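Local structure of C24 protein (Bizionia argentinensis JUB59, 6OV6) at the interface of chains A and B. The protein probably forms the receptor-binding tip of the long tail fibre of a temperate bacteriophage and binds metal ions. Numbering follows the deposited sequence. Chains: chain A/B, C24 protein.

Contact 1: the interface of chains A and B. Residues chain A 227-229; chain B 215-216.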
ATOM      1  N   GLY A 227      68.980  27.596 -32.491  1.00 27.47           N
ATOM      2  CA  GLY A 227      68.609  28.788 -33.249  1.00 27.64           C
ATOM      3  C   GLY A 227      69.817  29.532 -33.811  1.00 32.44           C
ATOM      4  O   GLY A 227      69.657  30.510 -34.560  1.00 32.49           O
ATOM      5  N   GLN A 228      71.028  29.074 -33.440  1.00 28.39           N
ATOM      6  CA  GLN A 228      72.342  29.639 -33.830  1.00 28.73           C
ATOM      7  C   GLN A 228      72.892  28.917 -35.050  1.00 33.93           C
ATOM      8  O   GLN A 228      72.751  27.689 -35.169  1.00 31.89           O
ATOM      9  CB  GLN A 228      73.384  29.454 -32.687  1.00 29.61           C
ATOM     10  CG  GLN A 228      72.997  29.999 -31.319  1.00 41.88           C
ATOM     11  CD  GLN A 228      73.216  31.481 -31.267  1.00 69.26           C
ATOM     12  OE1 GLN A 228      72.413  32.258 -31.784  1.00 62.18           O
ATOM     13  NE2 GLN A 228      74.339  31.896 -30.694  1.00 70.04           N
ATOM     14  N   GLN A 229      73.621  29.672 -35.888  1.00 31.93           N
ATOM     15  CA  GLN A 229      74.314  29.148 -37.051  1.00 32.76           C
ATOM     16  C   GLN A 229      75.785  29.524 -36.940  1.00 37.84           C
ATOM     17  O   GLN A 229      76.112  30.710 -36.827  1.00 38.25           O
ATOM     18  CB  GLN A 229      73.702  29.676 -38.347  1.00 34.54           C
ATOM     19  CG  GLN A 229      74.506  29.251 -39.569  1.00 47.17           C
ATOM     20  CD  GLN A 229      73.839  29.574 -40.870  1.00 60.41           C
ATOM     21  OE1 GLN A 229      72.849  30.304 -40.929  1.00 53.94           O
ATOM     22  NE2 GLN A 229      74.396  29.046 -41.950  1.00 59.51           N
TER
ATOM     23  N   GLY B 215      74.243  24.314 -40.661  1.00 32.72           N
ATOM     24  CA  GLY B 215      73.072  25.171 -40.778  1.00 31.42           C
ATOM     25  C   GLY B 215      72.479  25.470 -39.413  1.00 35.73           C
ATOM     26  O   GLY B 215      73.180  25.416 -38.401  1.00 36.13           O
ATOM     27  N   ALA B 216      71.187  25.768 -39.361  1.00 32.78           N
ATOM     28  CA  ALA B 216      70.542  26.051 -38.076  1.00 32.36           C
ATOM     29  C   ALA B 216      69.177  25.401 -37.999  1.00 33.65           C
ATOM     30  O   ALA B 216      68.566  25.104 -39.037  1.00 32.68           O
ATOM     31  CB  ALA B 216      70.425  27.552 -37.849  1.00 33.81           C
TER
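A:Gln228 and A:Gln229 run extended (A:Gln229 phi/psi -124°/120°) past B:Ala216, itself extended and preceded by B:Gly215, which follows a cis peptide bond and has positive phi. This is a loop-to-loop contact in the distal part of the putative phage long tail fibre tip, between two copies of one chain in a trimeric assembly. The methyl group of B:Ala216 does most of the touching. Its CB points at the backbone of chain A and comes 3.6 Å from the carbonyl O of A:Gln228. The same methyl lies 3.9 Å from CB of A:Gln229, an apolar contact. No polar pair spans the patch, which hides 88 Å² in all, and the loops meet by van der Waals contact. A:Gly227, also with positive phi, lies farther off, its O 4.5 Å from CB of B:Ala216. In A:Gln229 the CG is anti to the backbone N (chi1 174°) and the chain stays extended beyond it, which carries the amide away from the methyl and past B:Gly215, leaving CB as the side-chain atom that meets B:Ala216. The side chain of A:Gln228 folds off in another direction, away from chain B, and this residue takes part through its main chain. The carbonyl O of B:Gly215 stands 4.0 Å from the carbonyl O of A:Gln228, two acceptors side by side without a bond.

Contact 2: the interface of chains A and B. Residues chain A 198, 200, 248-250, 252; chain B 198-200.
The imidazole of A:His252 is approached at a slant by the CG2 methyl of B:Ile198, which sits above the ring plane but outside the CG-ND1 edge, 3.6 Å from CG of A:His252. The carbonyl group of B:Asn199 is gripped twice by A:Thr250. The backbone N of A:Thr250 donates to O of B:Asn199 at 2.9 Å, nearly along the C=O axis. The hydroxyl OG1 of A:Thr250 reaches the same oxygen in the carbonyl plane, on a lone pair, by a longer bond of 3.3 Å. In return OG1 accepts the backbone N-H of B:Asn199 at 3.0 Å, fairly straight (161° at H). With OG1 between the backbone N and the carbonyl carbon (chi1 57°), hydroxyl and N-H can face the neighbouring strand together, while CG2 lies against CB of B:Asn199. Alongside, A:Ser249 offers CB to CD1 of B:Ile198 at 3.6 Å. Its OG takes the N-H of A:Ile198 almost straight (174° at H) and donates to O of A:Thr250 from above the carbonyl plane, tying the loop to its own chain. The isoleucines cross obliquely, CD1 of A:Ile198 3.7 Å from CD1 of B:Ile198, and the valines meet through CG1 of A:Val200 and CG2 of B:Val200. The site lies on the slender fibre shaft, where the end of strand 245-248 of chain A runs on beside strand 199-202 of chain B.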
ATOM      1  N   ILE A 198      40.960   9.388 -26.264  1.00 33.44           N
ATOM      2  CA  ILE A 198      41.181  10.815 -26.434  1.00 32.49           C
ATOM      3  C   ILE A 198      42.280  10.974 -27.478  1.00 36.29           C
ATOM      4  O   ILE A 198      42.987  10.013 -27.777  1.00 34.16           O
ATOM      5  CB  ILE A 198      41.473  11.608 -25.115  1.00 35.17           C
ATOM      6  CG1 ILE A 198      42.651  11.041 -24.284  1.00 34.74           C
ATOM      7  CG2 ILE A 198      40.206  11.807 -24.251  1.00 37.49           C
ATOM      8  CD1 ILE A 198      44.049  11.559 -24.694  1.00 37.47           C
ATOM      9  N   VAL A 200      45.637  13.541 -28.569  1.00 31.49           N
ATOM     10  CA  VAL A 200      46.577  14.527 -28.055  1.00 31.92           C
ATOM     11  C   VAL A 200      47.549  14.874 -29.190  1.00 33.00           C
ATOM     12  O   VAL A 200      47.857  14.008 -30.004  1.00 32.92           O
ATOM     13  CB  VAL A 200      47.258  14.043 -26.727  1.00 37.53           C
ATOM     14  CG1 VAL A 200      48.240  12.884 -26.949  1.00 37.76           C
ATOM     15  CG2 VAL A 200      47.915  15.188 -25.998  1.00 37.88           C
ATOM     16  N   THR A 248      46.236   8.927 -30.880  1.00 30.60           N
ATOM     17  CA  THR A 248      45.013   8.430 -30.240  1.00 30.61           C
ATOM     18  C   THR A 248      45.403   7.521 -29.086  1.00 33.03           C
ATOM     19  O   THR A 248      46.242   6.633 -29.247  1.00 31.40           O
ATOM     20  CB  THR A 248      44.075   7.710 -31.229  1.00 42.05           C
ATOM     21  OG1 THR A 248      43.797   8.625 -32.301  1.00 40.22           O
ATOM     22  CG2 THR A 248      42.745   7.223 -30.543  1.00 40.23           C
ATOM     23  N   SER A 249      44.782   7.746 -27.946  1.00 31.09           N
ATOM     24  CA  SER A 249      45.015   6.959 -26.753  1.00 31.19           C
ATOM     25  C   SER A 249      44.347   5.600 -26.843  1.00 32.93           C
ATOM     26  O   SER A 249      43.541   5.335 -27.741  1.00 32.96           O
ATOM     27  CB  SER A 249      44.480   7.699 -25.526  1.00 33.19           C
ATOM     28  OG  SER A 249      43.071   7.565 -25.384  1.00 37.10           O
ATOM     29  N   THR A 250      44.685   4.749 -25.885  1.00 29.66           N
ATOM     30  CA  THR A 250      44.055   3.463 -25.645  1.00 30.04           C
ATOM     31  C   THR A 250      42.665   3.798 -25.031  1.00 34.80           C
ATOM     32  O   THR A 250      42.552   4.825 -24.348  1.00 32.07           O
ATOM     33  CB  THR A 250      44.872   2.681 -24.620  1.00 33.48           C
ATOM     34  OG1 THR A 250      44.975   3.463 -23.427  1.00 33.33           O
ATOM     35  CG2 THR A 250      46.253   2.278 -25.147  1.00 31.19           C
ATOM     36  N   HIS A 252      39.366   3.816 -22.451  1.00 29.14           N
ATOM     37  CA  HIS A 252      39.224   3.677 -21.004  1.00 28.41           C
ATOM     38  C   HIS A 252      37.754   3.843 -20.637  1.00 31.58           C
ATOM     39  O   HIS A 252      36.997   4.493 -21.360  1.00 28.88           O
ATOM     40  CB  HIS A 252      40.057   4.725 -20.231  1.00 28.71           C
ATOM     41  CG  HIS A 252      39.394   6.062 -20.164  1.00 31.34           C
ATOM     42  ND1 HIS A 252      39.321   6.889 -21.272  1.00 32.57           N
ATOM     43  CD2 HIS A 252      38.742   6.651 -19.130  1.00 31.68           C
ATOM     44  CE1 HIS A 252      38.649   7.954 -20.876  1.00 31.01           C
ATOM     45  NE2 HIS A 252      38.263   7.845 -19.604  1.00 31.45           N
TER
ATOM     46  N   ILE B 198      44.677   6.899 -19.186  1.00 33.02           N
ATOM     47  CA  ILE B 198      44.763   6.350 -20.536  1.00 32.47           C
ATOM     48  C   ILE B 198      46.250   6.217 -20.825  1.00 33.27           C
ATOM     49  O   ILE B 198      47.053   6.799 -20.111  1.00 31.95           O
ATOM     50  CB  ILE B 198      44.021   7.154 -21.659  1.00 35.93           C
ATOM     51  CG1 ILE B 198      44.339   8.676 -21.689  1.00 35.89           C
ATOM     52  CG2 ILE B 198      42.524   6.888 -21.635  1.00 36.30           C
ATOM     53  CD1 ILE B 198      45.693   9.127 -22.425  1.00 40.11           C
ATOM     54  N   ASN B 199      46.598   5.439 -21.829  1.00 32.50           N
ATOM     55  CA  ASN B 199      47.962   5.340 -22.322  1.00 32.57           C
ATOM     56  C   ASN B 199      47.991   5.928 -23.726  1.00 35.65           C
ATOM     57  O   ASN B 199      47.034   5.773 -24.487  1.00 34.24           O
ATOM     58  CB  ASN B 199      48.454   3.895 -22.384  1.00 33.72           C
ATOM     59  CG  ASN B 199      49.029   3.326 -21.114  1.00 48.66           C
ATOM     60  OD1 ASN B 199      49.156   3.990 -20.077  1.00 41.33           O
ATOM     61  ND2 ASN B 199      49.524   2.110 -21.224  1.00 39.89           N
ATOM     62  N   VAL B 200      49.099   6.591 -24.067  1.00 32.30           N
ATOM     63  CA  VAL B 200      49.324   7.114 -25.407  1.00 31.79           C
ATOM     64  C   VAL B 200      50.780   6.803 -25.756  1.00 32.14           C
ATOM     65  O   VAL B 200      51.636   6.868 -24.876  1.00 31.76           O
ATOM     66  CB  VAL B 200      48.928   8.614 -25.542  1.00 37.05           C
ATOM     67  CG1 VAL B 200      49.850   9.542 -24.729  1.00 36.89           C
ATOM     68  CG2 VAL B 200      48.876   9.037 -27.003  1.00 36.79           C
TER

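Contact 3: the interface of chains A and B. Residues chain A 252-254; chain B 193-194, 196, 198, 252-254.
A:His252 and B:His252 meet tip to tip, NE2 to NE2 at 3.1 Å, and A:His254 brings its NE2 equally near that of B:His252. These are the first and last residues of a His-X-His motif, a known metal-binding element of phage fibre tips, and here the manganese site. The converging NE2 atoms suggest that they share a manganese ion. NE2 of A:His252 and NE2 of B:His254 are 4.5 Å apart, consistent with opposite corners of an octahedron that the third chain would complete. The rings stand edge-to-face, A:His254 perpendicular (90°) to B:His252.

In the next shell, ND1 of A:His254 donates to the carbonyl O of B:Asp194 at 2.9 Å, tilted from both the ring and the carbonyl plane, which fixes the ring's rotation and would leave NE2 for the metal. CD1 of B:Leu193 packs on CB of A:His254 at 3.8 Å. B:His252 ND1 has a weak bond to the carbonyl O of its own B:Arg196.

Further out, B:Arg196 bends at chi2 (-91°) and lays one guanidinium face over CA of A:His254. Its NE, at 2.8 Å, and NH2 both hold OD2 of B:Asp194, side-on in a salt bridge, and NH1 reaches the backbone N of A:Ser253 through water 1. B:Ser253 OG binds the carbonyl O of B:Leu193 at 2.9 Å, from above its plane.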
ATOM      1  N   HIS A 252      39.366   3.816 -22.451  1.00 29.14           N
ATOM      2  CA  HIS A 252      39.224   3.677 -21.004  1.00 28.41           C
ATOM      3  C   HIS A 252      37.754   3.843 -20.637  1.00 31.58           C
ATOM      4  O   HIS A 252      36.997   4.493 -21.360  1.00 28.88           O
ATOM      5  CB  HIS A 252      40.057   4.725 -20.231  1.00 28.71           C
ATOM      6  CG  HIS A 252      39.394   6.062 -20.164  1.00 31.34           C
ATOM      7  ND1 HIS A 252      39.321   6.889 -21.272  1.00 32.57           N
ATOM      8  CD2 HIS A 252      38.742   6.651 -19.130  1.00 31.68           C
ATOM      9  CE1 HIS A 252      38.649   7.954 -20.876  1.00 31.01           C
ATOM     10  NE2 HIS A 252      38.263   7.845 -19.604  1.00 31.45           N
ATOM     11  N   SER A 253      37.382   3.301 -19.487  1.00 31.50           N
ATOM     12  CA  SER A 253      36.035   3.438 -18.933  1.00 30.89           C
ATOM     13  C   SER A 253      36.210   3.763 -17.454  1.00 32.95           C
ATOM     14  O   SER A 253      37.332   3.995 -17.017  1.00 31.33           O
ATOM     15  CB  SER A 253      35.259   2.133 -19.104  1.00 35.54           C
ATOM     16  OG  SER A 253      33.887   2.390 -18.843  1.00 35.89           O
ATOM     17  N   HIS A 254      35.109   3.794 -16.672  1.00 28.00           N
ATOM     18  CA  HIS A 254      35.172   4.014 -15.221  1.00 27.29           C
ATOM     19  C   HIS A 254      34.163   3.061 -14.583  1.00 28.86           C
ATOM     20  O   HIS A 254      33.259   2.611 -15.267  1.00 27.75           O
ATOM     21  CB  HIS A 254      34.831   5.455 -14.818  1.00 27.71           C
ATOM     22  CG  HIS A 254      35.720   6.498 -15.435  1.00 29.83           C
ATOM     23  ND1 HIS A 254      36.772   7.049 -14.735  1.00 31.18           N
ATOM     24  CD2 HIS A 254      35.672   7.051 -16.670  1.00 31.61           C
ATOM     25  CE1 HIS A 254      37.325   7.933 -15.556  1.00 30.73           C
ATOM     26  NE2 HIS A 254      36.718   7.937 -16.746  1.00 30.99           N
TER
ATOM     27  N   LEU B 193      32.462   7.735  -9.506  1.00 30.33           N
ATOM     28  CA  LEU B 193      33.258   7.054 -10.504  1.00 30.70           C
ATOM     29  C   LEU B 193      34.670   6.928  -9.968  1.00 34.71           C
ATOM     30  O   LEU B 193      35.159   7.840  -9.286  1.00 32.86           O
ATOM     31  CB  LEU B 193      33.305   7.849 -11.804  1.00 30.78           C
ATOM     32  CG  LEU B 193      32.078   7.886 -12.690  1.00 35.64           C
ATOM     33  CD1 LEU B 193      32.481   8.380 -14.009  1.00 38.00           C
ATOM     34  CD2 LEU B 193      31.459   6.543 -12.903  1.00 33.23           C
ATOM     35  N   ASP B 194      35.343   5.813 -10.291  1.00 30.60           N
ATOM     36  CA  ASP B 194      36.729   5.667  -9.863  1.00 29.02           C
ATOM     37  C   ASP B 194      37.600   6.531 -10.790  1.00 30.80           C
ATOM     38  O   ASP B 194      37.119   7.034 -11.810  1.00 28.94           O
ATOM     39  CB  ASP B 194      37.165   4.189  -9.881  1.00 30.27           C
ATOM     40  CG  ASP B 194      37.129   3.493 -11.225  1.00 34.90           C
ATOM     41  OD1 ASP B 194      36.476   4.009 -12.143  1.00 35.76           O
ATOM     42  OD2 ASP B 194      37.732   2.412 -11.345  1.00 38.53           O
ATOM     43  N   ARG B 196      40.679   6.931 -13.474  1.00 28.91           N
ATOM     44  CA  ARG B 196      41.323   6.113 -14.503  1.00 28.96           C
ATOM     45  C   ARG B 196      42.297   6.953 -15.325  1.00 34.11           C
ATOM     46  O   ARG B 196      42.147   8.174 -15.458  1.00 33.25           O
ATOM     47  CB  ARG B 196      40.273   5.464 -15.433  1.00 29.93           C
ATOM     48  CG  ARG B 196      39.284   4.539 -14.692  1.00 35.08           C
ATOM     49  CD  ARG B 196      39.724   3.083 -14.615  1.00 35.76           C
ATOM     50  NE  ARG B 196      38.720   2.274 -13.922  1.00 46.90           N
ATOM     51  CZ  ARG B 196      37.921   1.386 -14.509  1.00 59.35           C
ATOM     52  NH1 ARG B 196      38.012   1.160 -15.817  1.00 47.87           N
ATOM     53  NH2 ARG B 196      37.043   0.701 -13.791  1.00 44.69           N
ATOM     54  N   ILE B 198      44.677   6.899 -19.186  1.00 33.02           N
ATOM     55  CA  ILE B 198      44.763   6.350 -20.536  1.00 32.47           C
ATOM     56  C   ILE B 198      46.250   6.217 -20.825  1.00 33.27           C
ATOM     57  O   ILE B 198      47.053   6.799 -20.111  1.00 31.95           O
ATOM     58  CB  ILE B 198      44.021   7.154 -21.659  1.00 35.93           C
ATOM     59  CG1 ILE B 198      44.339   8.676 -21.689  1.00 35.89           C
ATOM     60  CG2 ILE B 198      42.524   6.888 -21.635  1.00 36.30           C
ATOM     61  CD1 ILE B 198      45.693   9.127 -22.425  1.00 40.11           C
ATOM     62  N   HIS B 252      42.018  10.615 -13.893  1.00 33.55           N
ATOM     63  CA  HIS B 252      40.888  11.547 -13.958  1.00 30.93           C
ATOM     64  C   HIS B 252      39.624  10.773 -13.595  1.00 33.30           C
ATOM     65  O   HIS B 252      39.569   9.554 -13.742  1.00 30.12           O
ATOM     66  CB  HIS B 252      40.732  12.182 -15.337  1.00 30.23           C
ATOM     67  CG  HIS B 252      40.061  11.284 -16.330  1.00 32.50           C
ATOM     68  ND1 HIS B 252      40.742  10.232 -16.902  1.00 33.26           N
ATOM     69  CD2 HIS B 252      38.773  11.266 -16.763  1.00 33.21           C
ATOM     70  CE1 HIS B 252      39.862   9.602 -17.664  1.00 32.83           C
ATOM     71  NE2 HIS B 252      38.660  10.182 -17.606  1.00 33.45           N
ATOM     72  N   SER B 253      38.606  11.497 -13.191  1.00 32.26           N
ATOM     73  CA  SER B 253      37.304  10.918 -12.861  1.00 31.32           C
ATOM     74  C   SER B 253      36.250  11.838 -13.511  1.00 34.30           C
ATOM     75  O   SER B 253      36.601  12.768 -14.252  1.00 33.26           O
ATOM     76  CB  SER B 253      37.133  10.887 -11.341  1.00 33.85           C
ATOM     77  OG  SER B 253      36.028  10.064 -11.008  1.00 41.67           O
ATOM     78  N   HIS B 254      34.958  11.574 -13.257  1.00 29.86           N
ATOM     79  CA  HIS B 254      33.861  12.396 -13.767  1.00 28.68           C
ATOM     80  C   HIS B 254      32.846  12.495 -12.652  1.00 33.44           C
ATOM     81  O   HIS B 254      32.850  11.661 -11.742  1.00 34.48           O
ATOM     82  CB  HIS B 254      33.176  11.778 -14.996  1.00 29.36           C
ATOM     83  CG  HIS B 254      34.071  11.545 -16.162  1.00 32.04           C
ATOM     84  ND1 HIS B 254      34.085  12.403 -17.236  1.00 33.32           N
ATOM     85  CD2 HIS B 254      34.947  10.544 -16.381  1.00 33.70           C
ATOM     86  CE1 HIS B 254      34.970  11.904 -18.084  1.00 33.23           C
ATOM     87  NE2 HIS B 254      35.532  10.789 -17.601  1.00 33.35           N
TER
HETATM   88  O   HOH W   1      39.625   1.783 -18.211  1.00 41.85           O

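Contacts 2 and 3 are neighbours, the centres of their C-alpha atoms about 12 Å apart, and they share A:His252 and B:Ile198, which lets the backbone bonding of one run directly into the histidine cluster of the other. Contact 1 stands apart, about 36 Å from contact 2 and 45 Å from contact 3 between C-alpha centres, farther along the fibre and away from the chain termini. Together they suggest chains held along the shaft by shared metal and interchain bonds, with lighter apolar contact in the distal loops. Each contact would recur around the three copies of the assembly.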